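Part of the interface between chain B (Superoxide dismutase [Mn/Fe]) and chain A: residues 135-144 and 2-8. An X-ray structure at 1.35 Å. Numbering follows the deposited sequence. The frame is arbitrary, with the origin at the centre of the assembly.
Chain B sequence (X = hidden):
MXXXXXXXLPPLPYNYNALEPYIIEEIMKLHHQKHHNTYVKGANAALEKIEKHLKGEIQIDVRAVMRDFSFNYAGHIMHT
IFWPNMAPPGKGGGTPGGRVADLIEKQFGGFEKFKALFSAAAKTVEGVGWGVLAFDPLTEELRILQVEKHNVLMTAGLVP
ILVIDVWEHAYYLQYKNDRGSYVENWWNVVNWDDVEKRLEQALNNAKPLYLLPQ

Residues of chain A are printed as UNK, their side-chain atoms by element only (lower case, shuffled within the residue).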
# COMPACT_ATOMS: atom_id res chain seq x y z
N PHE B 135 12.27 15.38 -11.52
CA PHE B 135 13.57 15.98 -11.30
C PHE B 135 13.96 15.73 -9.84
O PHE B 135 13.19 16.02 -8.92
CB PHE B 135 13.50 17.48 -11.60
CG PHE B 135 14.81 18.20 -11.43
CD1 PHE B 135 15.72 18.25 -12.47
CD2 PHE B 135 15.10 18.87 -10.25
CE1 PHE B 135 16.92 18.94 -12.33
CE2 PHE B 135 16.30 19.56 -10.10
CZ PHE B 135 17.20 19.59 -11.15
N ASP B 136 15.16 15.19 -9.64
CA ASP B 136 15.65 14.86 -8.31
C ASP B 136 16.45 16.03 -7.76
O ASP B 136 17.51 16.33 -8.30
CB ASP B 136 16.50 13.59 -8.38
CG ASP B 136 17.21 13.27 -7.07
OD1 ASP B 136 18.12 12.41 -7.11
OD2 ASP B 136 16.89 13.86 -6.02
N PRO B 137 15.97 16.67 -6.68
CA PRO B 137 16.69 17.83 -6.14
C PRO B 137 18.06 17.48 -5.54
O PRO B 137 18.90 18.37 -5.42
CB PRO B 137 15.75 18.33 -5.03
CG PRO B 137 14.96 17.12 -4.63
CD PRO B 137 14.74 16.38 -5.92
N LEU B 138 18.27 16.21 -5.19
CA LEU B 138 19.51 15.80 -4.54
C LEU B 138 20.68 15.65 -5.52
O LEU B 138 21.84 15.79 -5.13
CB LEU B 138 19.31 14.51 -3.74
CG LEU B 138 18.26 14.52 -2.62
CD1 LEU B 138 18.29 13.20 -1.86
CD2 LEU B 138 18.45 15.68 -1.64
N THR B 139 20.37 15.36 -6.78
CA THR B 139 21.39 15.11 -7.80
C THR B 139 21.24 16.00 -9.02
O THR B 139 22.11 16.03 -9.89
CB THR B 139 21.35 13.64 -8.31
OG1 THR B 139 20.05 13.36 -8.84
CG2 THR B 139 21.69 12.66 -7.19
N GLU B 140 20.12 16.72 -9.09
CA GLU B 140 19.74 17.52 -10.26
C GLU B 140 19.71 16.68 -11.55
O GLU B 140 20.14 17.12 -12.62
CB GLU B 140 20.60 18.79 -10.37
CG GLU B 140 20.37 19.76 -9.21
CD GLU B 140 20.94 21.15 -9.45
OE1 GLU B 140 20.18 22.13 -9.38
OE2 GLU B 140 22.16 21.25 -9.69
N GLU B 141 19.19 15.47 -11.41
CA GLU B 141 19.02 14.54 -12.53
C GLU B 141 17.58 14.08 -12.64
O GLU B 141 16.81 14.17 -11.68
CB GLU B 141 19.92 13.31 -12.35
CG GLU B 141 21.41 13.61 -12.43
CD GLU B 141 22.29 12.39 -12.20
OE1 GLU B 141 23.53 12.53 -12.33
OE2 GLU B 141 21.77 11.31 -11.88
N LEU B 142 17.22 13.58 -13.82
CA LEU B 142 15.91 12.99 -14.04
C LEU B 142 15.82 11.59 -13.47
O LEU B 142 16.81 10.85 -13.45
CB LEU B 142 15.59 12.95 -15.54
CG LEU B 142 15.56 14.29 -16.28
CD1 LEU B 142 15.33 14.06 -17.77
CD2 LEU B 142 14.49 15.20 -15.69
N ARG B 143 14.63 11.25 -12.99
CA ARG B 143 14.32 9.91 -12.49
C ARG B 143 12.94 9.54 -12.99
O ARG B 143 12.05 10.39 -13.04
CB ARG B 143 14.32 9.90 -10.95
CG ARG B 143 15.64 10.29 -10.29
CD ARG B 143 16.69 9.21 -10.44
NE ARG B 143 17.94 9.52 -9.75
CZ ARG B 143 19.06 9.92 -10.35
NH1 ARG B 143 19.09 10.06 -11.67
NH2 ARG B 143 20.15 10.16 -9.64
N ILE B 144 12.76 8.28 -13.38
CA ILE B 144 11.43 7.76 -13.73
C ILE B 144 10.96 6.84 -12.61
O ILE B 144 11.73 6.05 -12.08
CB ILE B 144 11.45 7.00 -15.07
CG1 ILE B 144 11.88 7.92 -16.22
CG2 ILE B 144 10.08 6.39 -15.39
CD1 ILE B 144 12.18 7.18 -17.51
N UNK A 2 25.72 9.62 -19.29
CA UNK A 2 26.61 9.82 -18.14
C UNK A 2 26.09 8.99 -16.97
O UNK A 2 24.89 8.97 -16.70
c UNK A 2 26.67 11.32 -17.72
c UNK A 2 27.68 11.52 -16.59
c UNK A 2 27.04 12.20 -18.91
N UNK A 3 27.00 8.30 -16.28
CA UNK A 3 26.63 7.49 -15.12
C UNK A 3 26.01 8.36 -14.04
O UNK A 3 26.48 9.47 -13.77
o UNK A 3 27.43 5.72 -13.68
c UNK A 3 27.84 6.74 -14.57
N UNK A 4 24.95 7.85 -13.41
CA UNK A 4 24.20 8.59 -12.40
C UNK A 4 25.08 9.06 -11.25
O UNK A 4 26.06 8.40 -10.88
c UNK A 4 24.17 4.30 -10.71
c UNK A 4 23.74 5.66 -8.76
c UNK A 4 23.82 5.37 -11.53
c UNK A 4 23.43 6.60 -10.98
c UNK A 4 24.14 4.45 -9.32
c UNK A 4 23.39 6.72 -9.59
c UNK A 4 23.03 7.75 -11.86
N UNK A 5 24.74 10.23 -10.71
CA UNK A 5 25.37 10.71 -9.49
C UNK A 5 24.85 9.88 -8.33
O UNK A 5 23.64 9.77 -8.12
c UNK A 5 26.17 14.82 -6.61
n UNK A 5 27.64 14.65 -6.46
c UNK A 5 25.10 12.20 -9.27
c UNK A 5 25.76 12.77 -8.01
c UNK A 5 25.64 14.28 -7.94
N UNK A 6 25.78 9.28 -7.60
CA UNK A 6 25.45 8.41 -6.48
C UNK A 6 24.96 9.21 -5.29
O UNK A 6 25.44 10.31 -5.03
c UNK A 6 26.82 6.24 -6.71
c UNK A 6 27.49 4.83 -10.09
n UNK A 6 27.35 5.84 -10.95
n UNK A 6 27.71 3.61 -10.55
c UNK A 6 27.14 6.36 -8.18
c UNK A 6 26.68 7.60 -6.05
n UNK A 6 27.39 5.05 -8.79
N UNK A 7 23.99 8.64 -4.58
CA UNK A 7 23.59 9.15 -3.28
C UNK A 7 24.68 8.81 -2.27
O UNK A 7 25.40 7.82 -2.43
c UNK A 7 19.74 8.20 -5.71
c UNK A 7 19.29 9.50 -5.84
o UNK A 7 18.36 9.80 -6.81
c UNK A 7 20.71 10.19 -4.05
c UNK A 7 21.18 8.89 -3.89
c UNK A 7 22.24 8.57 -2.86
c UNK A 7 20.69 7.90 -4.74
c UNK A 7 19.78 10.50 -5.02
N UNK A 8 24.81 9.66 -1.26
CA UNK A 8 25.82 9.47 -0.22
C UNK A 8 25.18 9.65 1.14
O UNK A 8 24.26 10.46 1.31
o UNK A 8 27.98 12.77 -2.58
c UNK A 8 27.61 10.59 -1.71
c UNK A 8 28.42 11.86 -1.85
o UNK A 8 29.48 11.95 -1.20
c UNK A 8 26.95 10.50 -0.35
O HOH W 1 25.22 11.70 -14.04

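Position 2 of chain A carries three side-chain carbons, one bonded to CA and bearing the other two; none of them makes contact with the chain B stretch. A carbon branch of this size directly at CB is valine, V2(A).

Position 3 has one carbon and then one oxygen, a hydroxymethyl group. Its CA-to-CB bond points away from chain B, so its part is played by the backbone: water 1 lies 2.6 Å from the backbone O of position 3 and 2.5 Å from E141(B) OE1, linking the two chains. The residue is serine, S3(A).

Position 4 shows one carbon followed by a six-carbon ring without a heteroatom. The CA-to-CB bond points sideways and the ring leads away; CB of position 4 lies 3.8 Å from E141(B) OE2. This is phenylalanine, F4(A).

At position 5 four carbons run in a row to a terminal nitrogen. CB of position 5 starts toward chain B, 4.0 Å from T139(B) CG2, but the chain end leads away. The polar contact comes from the backbone: N of position 5 donates to E141(B) OE1 at 3.1 Å with an angle of 147°, and weakly to E141(B) OE2 at 3.4 Å. The side-chain pattern is that of lysine, K5(A).

Position 6 has three carbons, a nitrogen, and a carbon carrying two more nitrogens. Its CA-to-CB bond points away from chain B, and the side chain makes no contact there: arginine, R6(A). The guanidinium bonds within its own segment, with R6(A) NH1 donating to S3(A) OG at 2.7 Å and to F4(A) O at 2.9 Å.

Position 7 has one carbon and a six-carbon ring bearing an oxygen. The ring oxygen of position 7 donates to D136(B) OD1 at 2.6 Å and accepts from R143(B) NE at 3.0 Å and 161°, with a weak bond from R143(B) NH2 at 3.4 Å. This is tyrosine, Y7(A). L138(B) CB approaches the ring edge, 4.2 Å from Y7(A) CE2, while T139(B) CG2 is 3.6 Å from that same Y7(A) CE2.

Position 8 has three carbons, the third carrying two oxygens: a carboxylate on a two-carbon spacer, out of reach of chain B. It is glutamate, E8(A).

The contact, burying 352 Å² in all, rests on a linked polar set in chain B. T139(B) OG1 donates to D136(B) OD1 at 2.8 Å, and R143(B) NH1 and NH2 each lie 3.0 Å from E141(B) OE2 in a salt-bridged pair. The same acid groups also accept from the tyrosine hydroxyl and the K5(A) amide. Y7(A) gives up the largest area, 88 Å², and K5(A) O is left buried without a hydrogen-bonding partner.

Chain A 2-8: VSFKRYE
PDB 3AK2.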